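Local coordinates for protein uroporphyrinogen-III synthetase (PDB 3RE1) that probably catalyses the cyclisation of the linear tetrapyrrole hydroxymethylbilane to the macrocycle uroporphyrinogen III, with loss of water, at residues A[92-105]-A[109-118]. Sequence-based numbering, arbitrary orientation.
Sequences PPMQPWFSVGSATG and LDYGLDASWP
Trp-97 and Ala-115 pair side by side in a beta-alpha-beta crossover in which helix 102-110 links the parallel strands 97-99 and 115-116, the latter at the edge of a mixed sheet. The parallel register is carried by backbone bonds from Trp-97 N to Asp-114 O, Ser-116 N to Trp-97 O and Ser-99 N to Ser-116 O, while on its far side strand 97-99 bonds to Val-70 and Val-72 of strand 69-72. A water reinforces the edge, donating to Trp-97 O and Asp-114 O and accepting from Ser-116 OG. The side chain of Asp-114 forms a salt bridge with Arg-132.

Trp-117, just past strand 115-116, can be followed outward atom by atom. Its CB lies 3.2 Å from Ser-99 O and also touches Ser-99 OG. With chi1 at 57°, CG sits between the backbone N and the carbonyl carbon, and the indole turns back over the start of the helix. Ser-102 CA stands over the five-membered ring, 3.6 Å from its centroid and 11° off the normal, a CH-pi contact; NE1 meets Ser-102 CB at 3.2 Å. The benzo end reaches Gly-105, CE3 lying 3.6 Å from its CA and CZ3 3.5 Å from its C.

On the face of the sheet that carries Trp-97 and Ala-115, Leu-113, which follows the Schellman motif at Gly-112, packs against the loop before strand 97-99. Its two methyls divide the work: CD2 packs 3.5 Å from Pro-93 CD and also against Pro-92 CB, whereas CD1 lies over the Trp-97 indole in a second CH-pi contact, 3.7 Å from the centroid of the six-membered ring and 17° off its normal.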
# COMPACT_ATOMS: atom_id res chain seq x y z
N PRO A 92 21.09 -8.92 14.42
CA PRO A 92 20.13 -7.83 14.26
C PRO A 92 20.45 -6.64 15.16
O PRO A 92 20.94 -6.83 16.26
CB PRO A 92 18.80 -8.50 14.62
CG PRO A 92 19.18 -9.67 15.45
CD PRO A 92 20.43 -10.17 14.81
N PRO A 93 20.18 -5.40 14.69
CA PRO A 93 20.44 -4.18 15.46
C PRO A 93 19.65 -4.08 16.76
O PRO A 93 18.49 -4.44 16.80
CB PRO A 93 20.04 -3.07 14.49
CG PRO A 93 20.22 -3.68 13.14
CD PRO A 93 19.71 -5.08 13.34
N MET A 94 20.27 -3.61 17.82
CA MET A 94 19.59 -3.40 19.09
C MET A 94 19.03 -1.99 19.15
O MET A 94 19.44 -1.18 19.97
CB MET A 94 20.56 -3.57 20.24
CG MET A 94 20.96 -4.99 20.47
SD MET A 94 19.82 -5.93 21.53
CE MET A 94 19.50 -7.44 20.48
N GLN A 95 18.08 -1.69 18.27
CA GLN A 95 17.46 -0.38 18.27
C GLN A 95 15.95 -0.50 18.03
O GLN A 95 15.50 -1.48 17.43
CB GLN A 95 18.13 0.53 17.22
CG GLN A 95 17.47 0.57 15.89
CD GLN A 95 18.32 1.24 14.81
OE1 GLN A 95 18.83 2.36 14.99
NE2 GLN A 95 18.47 0.55 13.69
N PRO A 96 15.16 0.49 18.49
CA PRO A 96 13.71 0.49 18.32
C PRO A 96 13.32 0.57 16.86
O PRO A 96 13.84 1.39 16.11
CB PRO A 96 13.25 1.73 19.08
CG PRO A 96 14.33 1.94 20.10
CD PRO A 96 15.59 1.60 19.37
N TRP A 97 12.42 -0.33 16.46
CA TRP A 97 11.90 -0.41 15.11
C TRP A 97 10.39 -0.40 15.24
O TRP A 97 9.84 -0.97 16.19
CB TRP A 97 12.36 -1.72 14.43
CG TRP A 97 13.75 -1.66 13.86
CD1 TRP A 97 14.90 -1.30 14.50
CD2 TRP A 97 14.13 -1.98 12.51
NE1 TRP A 97 15.96 -1.34 13.63
CE2 TRP A 97 15.52 -1.77 12.41
CE3 TRP A 97 13.43 -2.41 11.38
CZ2 TRP A 97 16.22 -1.97 11.21
CZ3 TRP A 97 14.14 -2.61 10.19
CH2 TRP A 97 15.51 -2.38 10.12
N PHE A 98 9.71 0.25 14.29
CA PHE A 98 8.27 0.34 14.35
C PHE A 98 7.63 0.10 13.00
O PHE A 98 8.31 0.20 11.97
CB PHE A 98 7.88 1.72 14.88
CG PHE A 98 8.57 2.08 16.18
CD1 PHE A 98 9.83 2.62 16.17
CD2 PHE A 98 7.97 1.83 17.41
CE1 PHE A 98 10.48 2.94 17.37
CE2 PHE A 98 8.62 2.17 18.61
CZ PHE A 98 9.87 2.72 18.57
N SER A 99 6.33 -0.19 13.03
CA SER A 99 5.50 -0.36 11.81
C SER A 99 4.10 0.15 12.08
O SER A 99 3.70 0.30 13.24
CB SER A 99 5.41 -1.84 11.42
OG SER A 99 4.99 -2.63 12.53
N VAL A 100 3.34 0.39 11.02
CA VAL A 100 1.96 0.85 11.17
C VAL A 100 1.08 -0.34 11.53
O VAL A 100 0.36 -0.31 12.55
CB VAL A 100 1.44 1.52 9.88
CG1 VAL A 100 2.07 2.90 9.71
CG2 VAL A 100 1.77 0.63 8.67
N GLY A 101 1.16 -1.40 10.73
CA GLY A 101 0.38 -2.59 10.99
C GLY A 101 1.17 -3.74 11.58
O GLY A 101 2.38 -3.81 11.46
N SER A 102 0.46 -4.67 12.21
CA SER A 102 1.06 -5.88 12.79
C SER A 102 1.54 -6.85 11.72
O SER A 102 2.33 -7.77 11.99
CB SER A 102 0.03 -6.57 13.69
OG SER A 102 -1.19 -6.75 12.98
N ALA A 103 1.06 -6.65 10.50
CA ALA A 103 1.35 -7.54 9.41
C ALA A 103 2.81 -7.37 9.05
O ALA A 103 3.52 -8.36 8.84
CB ALA A 103 0.47 -7.21 8.21
N THR A 104 3.25 -6.12 8.96
CA THR A 104 4.63 -5.80 8.61
C THR A 104 5.48 -5.98 9.87
O THR A 104 6.65 -6.40 9.82
CB THR A 104 4.78 -4.36 8.04
OG1 THR A 104 4.26 -3.42 8.97
CG2 THR A 104 4.02 -4.20 6.74
N GLY A 105 4.86 -5.71 11.01
CA GLY A 105 5.54 -5.79 12.28
C GLY A 105 6.05 -7.17 12.62
O GLY A 105 7.16 -7.30 13.18
N LEU A 109 9.67 -8.66 13.44
CA LEU A 109 9.75 -9.34 14.70
C LEU A 109 10.31 -10.76 14.52
O LEU A 109 11.09 -11.24 15.34
CB LEU A 109 8.37 -9.39 15.34
CG LEU A 109 8.23 -9.62 16.84
CD1 LEU A 109 8.65 -11.04 17.19
CD2 LEU A 109 9.07 -8.59 17.59
N ASP A 110 9.94 -11.43 13.43
CA ASP A 110 10.45 -12.77 13.17
C ASP A 110 11.96 -12.80 13.00
O ASP A 110 12.60 -13.76 13.43
CB ASP A 110 9.80 -13.40 11.93
CG ASP A 110 8.36 -13.86 12.18
OD1 ASP A 110 8.00 -14.10 13.37
OD2 ASP A 110 7.60 -13.98 11.18
N TYR A 111 12.53 -11.79 12.35
CA TYR A 111 13.98 -11.78 12.10
C TYR A 111 14.76 -11.38 13.34
O TYR A 111 15.99 -11.31 13.31
CB TYR A 111 14.33 -10.83 10.96
CG TYR A 111 15.80 -10.79 10.64
CD1 TYR A 111 16.45 -11.90 10.12
CD2 TYR A 111 16.54 -9.62 10.85
CE1 TYR A 111 17.80 -11.86 9.83
CE2 TYR A 111 17.89 -9.57 10.55
CZ TYR A 111 18.51 -10.70 10.04
OH TYR A 111 19.84 -10.69 9.72
N GLY A 112 14.04 -11.12 14.43
CA GLY A 112 14.66 -10.73 15.68
C GLY A 112 14.89 -9.24 15.90
O GLY A 112 15.77 -8.84 16.66
N LEU A 113 14.10 -8.39 15.24
CA LEU A 113 14.23 -6.97 15.46
C LEU A 113 13.28 -6.54 16.59
O LEU A 113 12.20 -7.10 16.77
CB LEU A 113 13.94 -6.19 14.18
CG LEU A 113 14.97 -6.40 13.08
CD1 LEU A 113 14.48 -5.83 11.74
CD2 LEU A 113 16.27 -5.78 13.50
N ASP A 114 13.71 -5.54 17.33
CA ASP A 114 12.96 -5.06 18.45
C ASP A 114 11.86 -4.12 17.93
O ASP A 114 11.84 -2.93 18.24
CB ASP A 114 13.92 -4.35 19.41
CG ASP A 114 13.24 -3.79 20.62
OD1 ASP A 114 12.30 -4.44 21.15
OD2 ASP A 114 13.66 -2.70 21.05
N ALA A 115 10.96 -4.69 17.14
CA ALA A 115 9.83 -3.96 16.53
C ALA A 115 8.58 -3.94 17.40
O ALA A 115 8.34 -4.83 18.18
CB ALA A 115 9.48 -4.55 15.16
N SER A 116 7.78 -2.89 17.23
CA SER A 116 6.52 -2.71 17.93
C SER A 116 5.61 -1.92 17.00
O SER A 116 6.06 -1.34 16.01
CB SER A 116 6.72 -1.96 19.24
OG SER A 116 7.28 -0.67 19.03
N TRP A 117 4.32 -1.89 17.32
CA TRP A 117 3.36 -1.19 16.49
C TRP A 117 2.12 -0.90 17.34
O TRP A 117 1.95 -1.52 18.38
CB TRP A 117 3.02 -2.05 15.27
CG TRP A 117 2.49 -3.40 15.66
CD1 TRP A 117 1.20 -3.71 16.00
CD2 TRP A 117 3.24 -4.61 15.80
NE1 TRP A 117 1.11 -5.03 16.34
CE2 TRP A 117 2.34 -5.61 16.22
CE3 TRP A 117 4.59 -4.95 15.60
CZ2 TRP A 117 2.75 -6.94 16.44
CZ3 TRP A 117 4.99 -6.26 15.83
CH2 TRP A 117 4.07 -7.24 16.24
N PRO A 118 1.27 0.05 16.90
CA PRO A 118 0.01 0.42 17.58
C PRO A 118 -0.93 -0.77 17.80
O PRO A 118 -1.78 -0.72 18.70
CB PRO A 118 -0.61 1.42 16.61
CG PRO A 118 0.58 2.11 16.05
CD PRO A 118 1.51 0.96 15.76
O HOH W 1 16.06 -4.04 17.00
O HOH W 2 10.14 -1.18 19.00